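PDB 5U4Q: dTDP-glucose 4,6-dehydratase, which binds NAD and probably uses it to dehydrate or epimerise a nucleotide-sugar substrate such as dTDP-glucose. Local coordinates for residues S128-Y133 / R180-Y185; D80-L85 / K122-A127; Y185-R190 / F220-D225. All coordinates share one frame; numbering follows the deposited sequence.

Overall arrangement
All three contacts are largely buried, belong to one parallel Rossmann sheet and touch NAD. Contact 2 joins strand 81-84 to the first part of strand 123-129, and only its start, around Lys122, reaches the surface. Contact 1 takes up the end of strand 123-129 and sets it against strand 176-185, so contacts 1 and 2 share strand 123-129 although their centres lie about 17 Å apart. Contact 3 continues from strand 176-185 through the shared Tyr185 to strand 220-222. The chemistry changes along the way. Contact 2 is regular backbone bonding with aliphatic side chains. Contact 1 has one firm backbone bond, an arginine-tyrosine pair and the nicotinamide. Contact 3 is an aromatic cluster beside a turn.

Contact 1. Residues S128-Y133 / R180-Y185; sequences SSSSVY and RFFTVY. With NAD (nicotinamide-adenine-dinucleotide), chain C.
Ser130 N donates a hydrogen bond to Phe181 O, 2.8 Å away, where strand 123-129 ends beside the break in strand 176-185, its parallel neighbour in the Rossmann sheet. Ser130 to Tyr133 then form a short 3-10 turn. Ser130 CB sits over the centre of the Phe182 ring, a CH-pi contact 3.3 Å from the centroid. Ser130 OG and Phe182 O share a water. Arg180 runs extended from CG to NE and meets the 3-10 turn with its guanidinium. Arg180 NH1 donates in the guanidinium plane to Tyr133 OH at 3.0 Å, and the tyrosine ring stands across that plane at 86°. Val132 CG2 lies over one face of the guanidinium, toward its rim, 3.5 Å from Arg180 NE. Glu162 pairs with Arg180 NH2 and bonds Ser128 OG, while Asn262 bonds Tyr133 OH; the guanidinium is thus fixed in rotation. Phe181 CB packs on nicotinamide C5N. Val184 N donates to the carboxamide O7N at 2.8 Å, and Phe182 O lies 3.0 Å from NAD C4N, the hydride-accepting carbon.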
loop_
_atom_site.group_PDB
_atom_site.type_symbol
_atom_site.label_atom_id
_atom_site.label_comp_id
_atom_site.label_asym_id
_atom_site.label_seq_id
_atom_site.Cartn_x
_atom_site.Cartn_y
_atom_site.Cartn_z
ATOM N N SER A 128 9.782 6.395 -4.164
ATOM C CA SER A 128 9.065 5.207 -4.594
ATOM C C SER A 128 10.120 4.267 -5.198
ATOM O O SER A 128 11.312 4.354 -4.857
ATOM C CB SER A 128 7.932 5.537 -5.549
ATOM O OG SER A 128 7.162 4.381 -5.861
ATOM N N SER A 129 9.694 3.349 -6.069
ATOM C CA SER A 129 10.624 2.368 -6.601
ATOM C C SER A 129 10.150 1.793 -7.917
ATOM O O SER A 129 8.954 1.605 -8.108
ATOM C CB SER A 129 10.737 1.219 -5.597
ATOM O OG SER A 129 11.366 0.067 -6.172
ATOM N N SER A 130 11.100 1.474 -8.787
ATOM C CA SER A 130 10.789 0.775 -10.027
ATOM C C SER A 130 10.151 -0.601 -9.773
ATOM O O SER A 130 9.563 -1.194 -10.699
ATOM C CB SER A 130 12.060 0.572 -10.851
ATOM O OG SER A 130 12.984 -0.279 -10.199
ATOM N N SER A 131 10.294 -1.144 -8.566
ATOM C CA SER A 131 9.674 -2.434 -8.275
ATOM C C SER A 131 8.137 -2.395 -8.419
ATOM O O SER A 131 7.496 -3.453 -8.559
ATOM C CB SER A 131 10.080 -2.933 -6.883
ATOM O OG SER A 131 9.556 -2.076 -5.867
ATOM N N VAL A 132 7.522 -1.212 -8.384
ATOM C CA VAL A 132 6.055 -1.128 -8.534
ATOM C C VAL A 132 5.596 -1.679 -9.886
ATOM O O VAL A 132 4.438 -2.068 -10.014
ATOM C CB VAL A 132 5.469 0.285 -8.314
ATOM C CG1 VAL A 132 5.786 0.773 -6.906
ATOM C CG2 VAL A 132 5.943 1.284 -9.372
ATOM N N TYR A 133 6.504 -1.717 -10.860
ATOM C CA TYR A 133 6.157 -2.230 -12.215
ATOM C C TYR A 133 5.807 -3.707 -12.174
ATOM O O TYR A 133 5.147 -4.191 -13.068
ATOM C CB TYR A 133 7.226 -1.851 -13.272
ATOM C CG TYR A 133 7.230 -0.334 -13.502
ATOM C CD1 TYR A 133 6.147 0.288 -14.098
ATOM C CD2 TYR A 133 8.302 0.474 -13.084
ATOM C CE1 TYR A 133 6.107 1.633 -14.296
ATOM C CE2 TYR A 133 8.278 1.844 -13.279
ATOM C CZ TYR A 133 7.185 2.425 -13.874
ATOM O OH TYR A 133 7.108 3.773 -14.065
ATOM N N ARG A 180 10.227 7.201 -8.631
ATOM C CA ARG A 180 10.451 5.781 -8.811
ATOM C C ARG A 180 11.902 5.563 -9.187
ATOM O O ARG A 180 12.292 5.714 -10.346
ATOM C CB ARG A 180 9.509 5.167 -9.866
ATOM C CG ARG A 180 8.065 5.139 -9.416
ATOM C CD ARG A 180 7.132 4.655 -10.521
ATOM N NE ARG A 180 5.737 4.715 -10.080
ATOM C CZ ARG A 180 4.699 4.505 -10.886
ATOM N NH1 ARG A 180 4.901 4.241 -12.159
ATOM N NH2 ARG A 180 3.465 4.581 -10.422
ATOM N N PHE A 181 12.702 5.248 -8.163
ATOM C CA PHE A 181 14.128 4.991 -8.326
ATOM C C PHE A 181 14.362 3.591 -8.898
ATOM O O PHE A 181 13.613 2.652 -8.641
ATOM C CB PHE A 181 14.830 5.075 -6.974
ATOM C CG PHE A 181 14.968 6.483 -6.427
ATOM C CD1 PHE A 181 15.987 7.325 -6.859
ATOM C CD2 PHE A 181 14.088 6.965 -5.478
ATOM C CE1 PHE A 181 16.115 8.612 -6.345
ATOM C CE2 PHE A 181 14.221 8.234 -4.952
ATOM C CZ PHE A 181 15.227 9.076 -5.391
ATOM N N PHE A 182 15.427 3.472 -9.685
ATOM C CA PHE A 182 15.867 2.206 -10.261
ATOM C C PHE A 182 17.083 1.750 -9.424
ATOM O O PHE A 182 16.889 1.283 -8.305
ATOM C CB PHE A 182 16.076 2.401 -11.776
ATOM C CG PHE A 182 14.767 2.445 -12.525
ATOM C CD1 PHE A 182 13.898 3.520 -12.381
ATOM C CD2 PHE A 182 14.371 1.355 -13.309
ATOM C CE1 PHE A 182 12.672 3.526 -13.024
ATOM C CE2 PHE A 182 13.154 1.351 -13.962
ATOM C CZ PHE A 182 12.293 2.433 -13.807
ATOM N N THR A 183 18.302 1.874 -9.922
ATOM C CA THR A 183 19.480 1.607 -9.097
ATOM C C THR A 183 20.387 2.840 -9.116
ATOM O O THR A 183 20.651 3.425 -10.161
ATOM C CB THR A 183 20.209 0.378 -9.628
ATOM O OG1 THR A 183 19.319 -0.746 -9.536
ATOM C CG2 THR A 183 21.483 0.086 -8.832
ATOM N N VAL A 184 20.856 3.217 -7.932
ATOM C CA VAL A 184 21.745 4.361 -7.756
ATOM C C VAL A 184 23.097 3.825 -7.273
ATOM O O VAL A 184 23.146 2.848 -6.561
ATOM C CB VAL A 184 21.148 5.371 -6.760
ATOM C CG1 VAL A 184 22.042 6.599 -6.642
ATOM C CG2 VAL A 184 19.734 5.746 -7.177
ATOM N N TYR A 185 24.193 4.466 -7.679
ATOM C CA TYR A 185 25.522 4.014 -7.275
ATOM C C TYR A 185 26.485 5.184 -7.065
ATOM O O TYR A 185 26.301 6.277 -7.600
ATOM C CB TYR A 185 26.102 3.034 -8.314
ATOM C CG TYR A 185 26.652 3.671 -9.571
ATOM C CD1 TYR A 185 25.816 4.021 -10.635
ATOM C CD2 TYR A 185 28.027 3.877 -9.724
ATOM C CE1 TYR A 185 26.325 4.608 -11.771
ATOM C CE2 TYR A 185 28.545 4.440 -10.865
ATOM C CZ TYR A 185 27.707 4.788 -11.909
ATOM O OH TYR A 185 28.215 5.374 -13.063
HETATM P PA NAD C . 19.853 3.335 2.796
HETATM O O1A NAD C . 21.293 3.628 2.625
HETATM O O2A NAD C . 19.398 2.067 3.490
HETATM O O5B NAD C . 19.184 4.621 3.511
HETATM C C5B NAD C . 17.914 4.618 4.151
HETATM C C4B NAD C . 18.104 5.126 5.571
HETATM O O4B NAD C . 16.797 5.038 6.169
HETATM C C3B NAD C . 19.062 4.282 6.401
HETATM O O3B NAD C . 20.214 4.991 6.881
HETATM C C2B NAD C . 18.163 3.752 7.518
HETATM O O2B NAD C . 18.828 3.674 8.794
HETATM C C1B NAD C . 16.958 4.691 7.521
HETATM N N9A NAD C . 15.728 4.067 8.037
HETATM C C8A NAD C . 15.190 2.887 7.655
HETATM N N7A NAD C . 14.085 2.629 8.360
HETATM C C5A NAD C . 13.894 3.665 9.193
HETATM C C6A NAD C . 12.914 3.993 10.249
HETATM N N6A NAD C . 11.896 3.193 10.536
HETATM N N1A NAD C . 13.097 5.149 10.887
HETATM C C2A NAD C . 14.116 5.984 10.638
HETATM N N3A NAD C . 15.064 5.736 9.710
HETATM C C4A NAD C . 14.978 4.592 8.981
HETATM O O3 NAD C . 19.086 3.285 1.378
HETATM P PN NAD C . 19.093 4.357 0.177
HETATM O O1N NAD C . 19.738 5.628 0.544
HETATM O O2N NAD C . 19.519 3.538 -1.040
HETATM O O5D NAD C . 17.517 4.562 0.043
HETATM C C5D NAD C . 16.838 5.811 0.132
HETATM C C4D NAD C . 15.443 5.582 -0.428
HETATM O O4D NAD C . 15.521 5.378 -1.857
HETATM C C3D NAD C . 14.645 4.400 0.109
HETATM O O3D NAD C . 13.286 4.820 0.255
HETATM C C2D NAD C . 14.703 3.362 -0.986
HETATM O O2D NAD C . 13.544 2.504 -1.027
HETATM C C1D NAD C . 14.800 4.211 -2.237
HETATM N N1N NAD C . 15.519 3.529 -3.332
HETATM C C2N NAD C . 16.868 3.463 -3.398
HETATM C C3N NAD C . 17.519 2.808 -4.457
HETATM C C7N NAD C . 19.042 2.689 -4.602
HETATM O O7N NAD C . 19.521 2.238 -5.654
HETATM N N7N NAD C . 19.901 3.011 -3.621
HETATM C C4N NAD C . 16.755 2.193 -5.425
HETATM C C5N NAD C . 15.372 2.256 -5.337
HETATM C C6N NAD C . 14.763 2.910 -4.271
HETATM O O HOH W 1 14.395 -0.090 -7.584
#

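Contact 2. Residues D80-L85 / K122-A127; sequences DRVIHL and KHLVYA. With NAD (nicotinamide-adenine-dinucleotide), chain C.
Arg81-His84 and His123-Ala127 are neighbouring parallel strands of the Rossmann sheet, joined through helix 98-118 in a beta-alpha-beta crossover. Their axes lie 4.6 Å apart and only 6° from parallel. The backbones zip together from Asp80 to Ala127. Val82 N donates to His123 O, Val125 N to Val82 O at 2.9 Å, His84 N to Val125 O at 2.8 Å, and Ala127 N to His84 O. Lys122 N adds a bond to Asp80 O at the start. On one face, Ile83 has CG1 anti to the backbone N (chi1 176°), and chi2 of 62° turns CD1 across to Val125. Ile83 CD1 and Val125 CG1 are only 3.4 Å apart, tighter than usual carbon contact. On the other face, Leu124 reaches back the other way, and its CD1 touches Val82 CG1 at 3.5 Å. This second face packs on helix 98-118 through Leu124 and His84. The polar ends find partners elsewhere: His84 ND1 bonds Thr9, His123 NE2 bonds Thr177, and Arg81 pairs with Asp235. At the C-terminal end, NAD O3D donates to Leu85 O at 2.8 Å, and Ala127 CB lies beside the same hydroxyl. The regular backbone bonding probably helps place the Leu85 carbonyl that accepts from the nicotinamide ribose.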
loop_
_atom_site.group_PDB
_atom_site.type_symbol
_atom_site.label_atom_id
_atom_site.label_comp_id
_atom_site.label_asym_id
_atom_site.label_seq_id
_atom_site.Cartn_x
_atom_site.Cartn_y
_atom_site.Cartn_z
ATOM N N ASP A 80 9.595 23.731 5.669
ATOM C CA ASP A 80 9.104 24.259 4.424
ATOM C C ASP A 80 8.909 23.122 3.426
ATOM O O ASP A 80 7.913 23.081 2.729
ATOM C CB ASP A 80 10.069 25.310 3.885
ATOM C CG ASP A 80 10.192 26.485 4.828
ATOM O OD1 ASP A 80 9.154 27.161 5.056
ATOM O OD2 ASP A 80 11.284 26.711 5.368
ATOM N N ARG A 81 9.860 22.191 3.360
ATOM C CA ARG A 81 9.763 21.065 2.457
ATOM C C ARG A 81 10.298 19.808 3.119
ATOM O O ARG A 81 11.071 19.869 4.069
ATOM C CB ARG A 81 10.531 21.361 1.185
ATOM C CG ARG A 81 9.918 22.569 0.459
ATOM C CD ARG A 81 10.455 22.829 -0.907
ATOM N NE ARG A 81 9.996 24.146 -1.317
ATOM C CZ ARG A 81 10.556 24.883 -2.272
ATOM N NH1 ARG A 81 11.654 24.460 -2.926
ATOM N NH2 ARG A 81 10.041 26.072 -2.542
ATOM N N VAL A 82 9.897 18.651 2.594
ATOM C CA VAL A 82 10.340 17.379 3.124
ATOM C C VAL A 82 10.776 16.507 1.973
ATOM O O VAL A 82 10.090 16.444 0.963
ATOM C CB VAL A 82 9.195 16.670 3.872
ATOM C CG1 VAL A 82 9.581 15.258 4.291
ATOM C CG2 VAL A 82 8.742 17.496 5.075
ATOM N N ILE A 83 11.946 15.871 2.130
ATOM C CA ILE A 83 12.438 14.840 1.191
ATOM C C ILE A 83 12.511 13.558 2.008
ATOM O O ILE A 83 13.335 13.413 2.934
ATOM C CB ILE A 83 13.752 15.207 0.464
ATOM C CG1 ILE A 83 14.245 14.043 -0.402
ATOM C CG2 ILE A 83 14.844 15.609 1.415
ATOM C CD1 ILE A 83 13.334 13.612 -1.524
ATOM N N HIS A 84 11.583 12.640 1.734
ATOM C CA HIS A 84 11.457 11.417 2.495
ATOM C C HIS A 84 12.115 10.264 1.767
ATOM O O HIS A 84 11.640 9.807 0.718
ATOM C CB HIS A 84 9.974 11.143 2.779
ATOM C CG HIS A 84 9.733 9.850 3.466
ATOM N ND1 HIS A 84 10.364 9.506 4.642
ATOM C CD2 HIS A 84 8.939 8.805 3.142
ATOM C CE1 HIS A 84 9.977 8.303 5.005
ATOM N NE2 HIS A 84 9.116 7.852 4.110
ATOM N N LEU A 85 13.194 9.783 2.374
ATOM C CA LEU A 85 14.001 8.692 1.815
ATOM C C LEU A 85 14.102 7.484 2.749
ATOM O O LEU A 85 14.393 6.381 2.306
ATOM C CB LEU A 85 15.386 9.209 1.451
ATOM C CG LEU A 85 15.392 10.330 0.413
ATOM C CD1 LEU A 85 16.721 11.078 0.398
ATOM C CD2 LEU A 85 15.029 9.833 -0.976
ATOM N N LYS A 122 4.988 22.705 2.359
ATOM C CA LYS A 122 4.692 23.175 1.001
ATOM C C LYS A 122 4.997 22.196 -0.123
ATOM O O LYS A 122 4.465 22.351 -1.223
ATOM C CB LYS A 122 5.351 24.526 0.750
ATOM C CG LYS A 122 4.756 25.605 1.642
ATOM C CD LYS A 122 5.146 27.010 1.225
ATOM C CE LYS A 122 4.328 28.056 1.983
ATOM N NZ LYS A 122 4.659 28.097 3.431
ATOM N N HIS A 123 5.868 21.213 0.136
ATOM C CA HIS A 123 6.162 20.192 -0.871
ATOM C C HIS A 123 6.775 18.979 -0.189
ATOM O O HIS A 123 7.738 19.123 0.589
ATOM C CB HIS A 123 7.119 20.702 -1.947
ATOM C CG HIS A 123 7.239 19.810 -3.146
ATOM N ND1 HIS A 123 8.250 19.946 -4.068
ATOM C CD2 HIS A 123 6.451 18.802 -3.597
ATOM C CE1 HIS A 123 8.073 19.061 -5.037
ATOM N NE2 HIS A 123 7.009 18.336 -4.759
ATOM N N LEU A 124 6.201 17.810 -0.465
ATOM C CA LEU A 124 6.734 16.527 -0.001
ATOM C C LEU A 124 7.190 15.754 -1.215
ATOM O O LEU A 124 6.393 15.434 -2.099
ATOM C CB LEU A 124 5.665 15.687 0.671
ATOM C CG LEU A 124 6.043 14.227 0.983
ATOM C CD1 LEU A 124 7.194 14.133 1.971
ATOM C CD2 LEU A 124 4.808 13.497 1.474
ATOM N N VAL A 125 8.491 15.457 -1.246
ATOM C CA VAL A 125 9.093 14.610 -2.258
ATOM C C VAL A 125 9.425 13.313 -1.550
ATOM O O VAL A 125 9.938 13.340 -0.438
ATOM C CB VAL A 125 10.348 15.237 -2.879
ATOM C CG1 VAL A 125 10.992 14.297 -3.904
ATOM C CG2 VAL A 125 10.001 16.550 -3.555
ATOM N N TYR A 126 9.132 12.167 -2.186
ATOM C CA TYR A 126 9.322 10.897 -1.475
ATOM C C TYR A 126 9.786 9.833 -2.430
ATOM O O TYR A 126 9.503 9.889 -3.628
ATOM C CB TYR A 126 8.033 10.465 -0.713
ATOM C CG TYR A 126 6.871 10.200 -1.633
ATOM C CD1 TYR A 126 6.098 11.250 -2.114
ATOM C CD2 TYR A 126 6.571 8.905 -2.084
ATOM C CE1 TYR A 126 5.060 11.034 -3.012
ATOM C CE2 TYR A 126 5.518 8.680 -2.963
ATOM C CZ TYR A 126 4.785 9.744 -3.452
ATOM O OH TYR A 126 3.778 9.525 -4.364
ATOM N N ALA A 127 10.511 8.870 -1.871
ATOM C CA ALA A 127 11.052 7.774 -2.658
ATOM C C ALA A 127 10.019 6.683 -2.901
ATOM O O ALA A 127 9.453 6.117 -1.966
ATOM C CB ALA A 127 12.254 7.175 -1.936
HETATM P PA NAD C . 19.853 3.335 2.796
HETATM O O1A NAD C . 21.293 3.628 2.625
HETATM O O2A NAD C . 19.398 2.067 3.490
HETATM O O5B NAD C . 19.184 4.621 3.511
HETATM C C5B NAD C . 17.914 4.618 4.151
HETATM C C4B NAD C . 18.104 5.126 5.571
HETATM O O4B NAD C . 16.797 5.038 6.169
HETATM C C3B NAD C . 19.062 4.282 6.401
HETATM O O3B NAD C . 20.214 4.991 6.881
HETATM C C2B NAD C . 18.163 3.752 7.518
HETATM O O2B NAD C . 18.828 3.674 8.794
HETATM C C1B NAD C . 16.958 4.691 7.521
HETATM N N9A NAD C . 15.728 4.067 8.037
HETATM C C8A NAD C . 15.190 2.887 7.655
HETATM N N7A NAD C . 14.085 2.629 8.360
HETATM C C5A NAD C . 13.894 3.665 9.193
HETATM C C6A NAD C . 12.914 3.993 10.249
HETATM N N6A NAD C . 11.896 3.193 10.536
HETATM N N1A NAD C . 13.097 5.149 10.887
HETATM C C2A NAD C . 14.116 5.984 10.638
HETATM N N3A NAD C . 15.064 5.736 9.710
HETATM C C4A NAD C . 14.978 4.592 8.981
HETATM O O3 NAD C . 19.086 3.285 1.378
HETATM P PN NAD C . 19.093 4.357 0.177
HETATM O O1N NAD C . 19.738 5.628 0.544
HETATM O O2N NAD C . 19.519 3.538 -1.040
HETATM O O5D NAD C . 17.517 4.562 0.043
HETATM C C5D NAD C . 16.838 5.811 0.132
HETATM C C4D NAD C . 15.443 5.582 -0.428
HETATM O O4D NAD C . 15.521 5.378 -1.857
HETATM C C3D NAD C . 14.645 4.400 0.109
HETATM O O3D NAD C . 13.286 4.820 0.255
HETATM C C2D NAD C . 14.703 3.362 -0.986
HETATM O O2D NAD C . 13.544 2.504 -1.027
HETATM C C1D NAD C . 14.800 4.211 -2.237
HETATM N N1N NAD C . 15.519 3.529 -3.332
HETATM C C2N NAD C . 16.868 3.463 -3.398
HETATM C C3N NAD C . 17.519 2.808 -4.457
HETATM C C7N NAD C . 19.042 2.689 -4.602
HETATM O O7N NAD C . 19.521 2.238 -5.654
HETATM N N7N NAD C . 19.901 3.011 -3.621
HETATM C C4N NAD C . 16.755 2.193 -5.425
HETATM C C5N NAD C . 15.372 2.256 -5.337
HETATM C C6N NAD C . 14.763 2.910 -4.271
#

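Contact 3. Residues Y185-R190 / F220-D225; sequences YGPWGR and FTYIDD. With NAD (nicotinamide-adenine-dinucleotide), chain C.
The backbones of Tyr185 and Tyr222 form a parallel beta bridge in the Rossmann sheet, just where strand 220-222 passes into helix 223-234. Tyr185 N donates to Thr221 O, and Tyr185 O accepts from Ile223 N at 2.8 Å. The Tyr185 side chain carries the contact. From CB, CG is set between the backbone N and the carbonyl carbon (chi1 78°), which turns the ring over the opposing backbone. Tyr185 CD1 lies 3.4 Å from Thr221 O and also touches Phe220 CB. Tyr185 CE1 comes 3.4 Å from Tyr222 N. On the other edge, Tyr185 CE2 meets Tyr222 CD1 at 3.8 Å. Tyr185 CZ and the terminal OH pass Tyr222 CB, each at 4.0 Å. The Tyr222 ring turns its edge to the face of Tyr185, with the planes 71° apart, and Tyr222 CA lies over that ring face. Phe220 completes the aromatic cluster at an oblique angle. After Tyr185, Gly186 CA lies near Tyr222 CE1 and Ile223 CG2, and Pro187 CD packs against the Tyr222 ring and its OH. A type II turn, Gly186 to Gly189, then leads to Arg190. Arg190 NH1 donates to the NAD phosphate oxygen O2N at 3.0 Å. Apolar rings and two backbone bonds thus fix the base of the turn; just after it, Arg190, also paired with Asp192, probably offsets part of the pyrophosphate charge.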
loop_
_atom_site.group_PDB
_atom_site.type_symbol
_atom_site.label_atom_id
_atom_site.label_comp_id
_atom_site.label_asym_id
_atom_site.label_seq_id
_atom_site.Cartn_x
_atom_site.Cartn_y
_atom_site.Cartn_z
ATOM N N TYR A 185 24.193 4.466 -7.679
ATOM C CA TYR A 185 25.522 4.014 -7.275
ATOM C C TYR A 185 26.485 5.184 -7.065
ATOM O O TYR A 185 26.301 6.277 -7.600
ATOM C CB TYR A 185 26.102 3.034 -8.314
ATOM C CG TYR A 185 26.652 3.671 -9.571
ATOM C CD1 TYR A 185 25.816 4.021 -10.635
ATOM C CD2 TYR A 185 28.027 3.877 -9.724
ATOM C CE1 TYR A 185 26.325 4.608 -11.771
ATOM C CE2 TYR A 185 28.545 4.440 -10.865
ATOM C CZ TYR A 185 27.707 4.788 -11.909
ATOM O OH TYR A 185 28.215 5.374 -13.063
ATOM N N GLY A 186 27.510 4.940 -6.272
ATOM C CA GLY A 186 28.556 5.926 -6.077
ATOM C C GLY A 186 29.147 5.978 -4.703
ATOM O O GLY A 186 28.825 5.161 -3.831
ATOM N N PRO A 187 30.052 6.957 -4.501
ATOM C CA PRO A 187 30.671 7.163 -3.194
ATOM C C PRO A 187 29.647 7.198 -2.041
ATOM O O PRO A 187 28.540 7.728 -2.193
ATOM C CB PRO A 187 31.377 8.502 -3.355
ATOM C CG PRO A 187 31.715 8.555 -4.802
ATOM C CD PRO A 187 30.558 7.903 -5.508
ATOM N N TRP A 188 30.008 6.557 -0.937
ATOM C CA TRP A 188 29.146 6.442 0.237
ATOM C C TRP A 188 27.896 5.603 -0.049
ATOM O O TRP A 188 26.878 5.737 0.641
ATOM C CB TRP A 188 28.758 7.823 0.806
ATOM C CG TRP A 188 29.938 8.680 1.084
ATOM C CD1 TRP A 188 30.388 9.714 0.340
ATOM C CD2 TRP A 188 30.808 8.572 2.210
ATOM N NE1 TRP A 188 31.523 10.267 0.930
ATOM C CE2 TRP A 188 31.803 9.569 2.068
ATOM C CE3 TRP A 188 30.877 7.693 3.303
ATOM C CZ2 TRP A 188 32.844 9.734 3.003
ATOM C CZ3 TRP A 188 31.934 7.848 4.234
ATOM C CH2 TRP A 188 32.899 8.863 4.058
ATOM N N GLY A 189 27.979 4.724 -1.067
ATOM C CA GLY A 189 26.904 3.832 -1.431
ATOM C C GLY A 189 26.554 2.808 -0.368
ATOM O O GLY A 189 27.115 2.817 0.746
ATOM N N ARG A 190 25.612 1.938 -0.693
ATOM C CA ARG A 190 25.237 0.904 0.260
ATOM C C ARG A 190 25.904 -0.437 -0.087
ATOM O O ARG A 190 25.948 -0.838 -1.272
ATOM C CB ARG A 190 23.734 0.829 0.421
ATOM C CG ARG A 190 22.995 0.860 -0.866
ATOM C CD ARG A 190 21.537 1.133 -0.647
ATOM N NE ARG A 190 20.891 0.030 0.034
ATOM C CZ ARG A 190 19.569 -0.133 0.085
ATOM N NH1 ARG A 190 18.742 0.730 -0.521
ATOM N NH2 ARG A 190 19.072 -1.182 0.721
ATOM N N PHE A 220 21.404 1.972 -13.935
ATOM C CA PHE A 220 22.278 2.479 -12.885
ATOM C C PHE A 220 22.507 3.976 -13.139
ATOM O O PHE A 220 22.949 4.369 -14.230
ATOM C CB PHE A 220 23.667 1.782 -12.938
ATOM C CG PHE A 220 23.780 0.475 -12.181
ATOM C CD1 PHE A 220 22.790 -0.487 -12.216
ATOM C CD2 PHE A 220 24.973 0.159 -11.527
ATOM C CE1 PHE A 220 22.960 -1.708 -11.557
ATOM C CE2 PHE A 220 25.148 -1.052 -10.866
ATOM C CZ PHE A 220 24.147 -1.993 -10.896
ATOM N N THR A 221 22.251 4.802 -12.125
ATOM C CA THR A 221 22.485 6.230 -12.221
ATOM C C THR A 221 23.458 6.664 -11.149
ATOM O O THR A 221 23.305 6.289 -9.990
ATOM C CB THR A 221 21.196 7.060 -12.066
ATOM O OG1 THR A 221 20.232 6.618 -12.995
ATOM C CG2 THR A 221 21.463 8.522 -12.321
ATOM N N TYR A 222 24.471 7.431 -11.560
ATOM C CA TYR A 222 25.455 7.960 -10.616
ATOM C C TYR A 222 24.799 8.918 -9.605
ATOM O O TYR A 222 23.944 9.742 -9.968
ATOM C CB TYR A 222 26.616 8.615 -11.363
ATOM C CG TYR A 222 27.726 9.031 -10.445
ATOM C CD1 TYR A 222 28.526 8.071 -9.827
ATOM C CD2 TYR A 222 27.979 10.365 -10.167
ATOM C CE1 TYR A 222 29.536 8.424 -8.954
ATOM C CE2 TYR A 222 29.000 10.722 -9.307
ATOM C CZ TYR A 222 29.755 9.750 -8.678
ATOM O OH TYR A 222 30.783 10.121 -7.801
ATOM N N ILE A 223 25.221 8.786 -8.357
ATOM C CA ILE A 223 24.612 9.559 -7.267
ATOM C C ILE A 223 24.538 11.062 -7.530
ATOM O O ILE A 223 23.504 11.661 -7.273
ATOM C CB ILE A 223 25.298 9.235 -5.902
ATOM C CG1 ILE A 223 24.600 9.971 -4.753
ATOM C CG2 ILE A 223 26.788 9.536 -5.919
ATOM C CD1 ILE A 223 23.149 9.579 -4.517
ATOM N N ASP A 224 25.582 11.679 -8.073
ATOM C CA ASP A 224 25.509 13.132 -8.287
ATOM C C ASP A 224 24.399 13.534 -9.253
ATOM O O ASP A 224 23.801 14.611 -9.100
ATOM C CB ASP A 224 26.833 13.714 -8.767
ATOM C CG ASP A 224 27.923 13.724 -7.704
ATOM O OD1 ASP A 224 27.721 13.267 -6.573
ATOM O OD2 ASP A 224 29.033 14.196 -8.047
ATOM N N ASP A 225 24.134 12.690 -10.254
ATOM C CA ASP A 225 23.062 12.945 -11.214
ATOM C C ASP A 225 21.704 12.836 -10.518
ATOM O O ASP A 225 20.818 13.648 -10.772
ATOM C CB ASP A 225 23.192 12.001 -12.408
ATOM C CG ASP A 225 24.400 12.292 -13.239
ATOM O OD1 ASP A 225 24.712 13.491 -13.428
ATOM O OD2 ASP A 225 24.963 11.335 -13.791
HETATM P PA NAD C . 19.853 3.335 2.796
HETATM O O1A NAD C . 21.293 3.628 2.625
HETATM O O2A NAD C . 19.398 2.067 3.490
HETATM O O5B NAD C . 19.184 4.621 3.511
HETATM C C5B NAD C . 17.914 4.618 4.151
HETATM C C4B NAD C . 18.104 5.126 5.571
HETATM O O4B NAD C . 16.797 5.038 6.169
HETATM C C3B NAD C . 19.062 4.282 6.401
HETATM O O3B NAD C . 20.214 4.991 6.881
HETATM C C2B NAD C . 18.163 3.752 7.518
HETATM O O2B NAD C . 18.828 3.674 8.794
HETATM C C1B NAD C . 16.958 4.691 7.521
HETATM N N9A NAD C . 15.728 4.067 8.037
HETATM C C8A NAD C . 15.190 2.887 7.655
HETATM N N7A NAD C . 14.085 2.629 8.360
HETATM C C5A NAD C . 13.894 3.665 9.193
HETATM C C6A NAD C . 12.914 3.993 10.249
HETATM N N6A NAD C . 11.896 3.193 10.536
HETATM N N1A NAD C . 13.097 5.149 10.887
HETATM C C2A NAD C . 14.116 5.984 10.638
HETATM N N3A NAD C . 15.064 5.736 9.710
HETATM C C4A NAD C . 14.978 4.592 8.981
HETATM O O3 NAD C . 19.086 3.285 1.378
HETATM P PN NAD C . 19.093 4.357 0.177
HETATM O O1N NAD C . 19.738 5.628 0.544
HETATM O O2N NAD C . 19.519 3.538 -1.040
HETATM O O5D NAD C . 17.517 4.562 0.043
HETATM C C5D NAD C . 16.838 5.811 0.132
HETATM C C4D NAD C . 15.443 5.582 -0.428
HETATM O O4D NAD C . 15.521 5.378 -1.857
HETATM C C3D NAD C . 14.645 4.400 0.109
HETATM O O3D NAD C . 13.286 4.820 0.255
HETATM C C2D NAD C . 14.703 3.362 -0.986
HETATM O O2D NAD C . 13.544 2.504 -1.027
HETATM C C1D NAD C . 14.800 4.211 -2.237
HETATM N N1N NAD C . 15.519 3.529 -3.332
HETATM C C2N NAD C . 16.868 3.463 -3.398
HETATM C C3N NAD C . 17.519 2.808 -4.457
HETATM C C7N NAD C . 19.042 2.689 -4.602
HETATM O O7N NAD C . 19.521 2.238 -5.654
HETATM N N7N NAD C . 19.901 3.011 -3.621
HETATM C C4N NAD C . 16.755 2.193 -5.425
HETATM C C5N NAD C . 15.372 2.256 -5.337
HETATM C C6N NAD C . 14.763 2.910 -4.271
#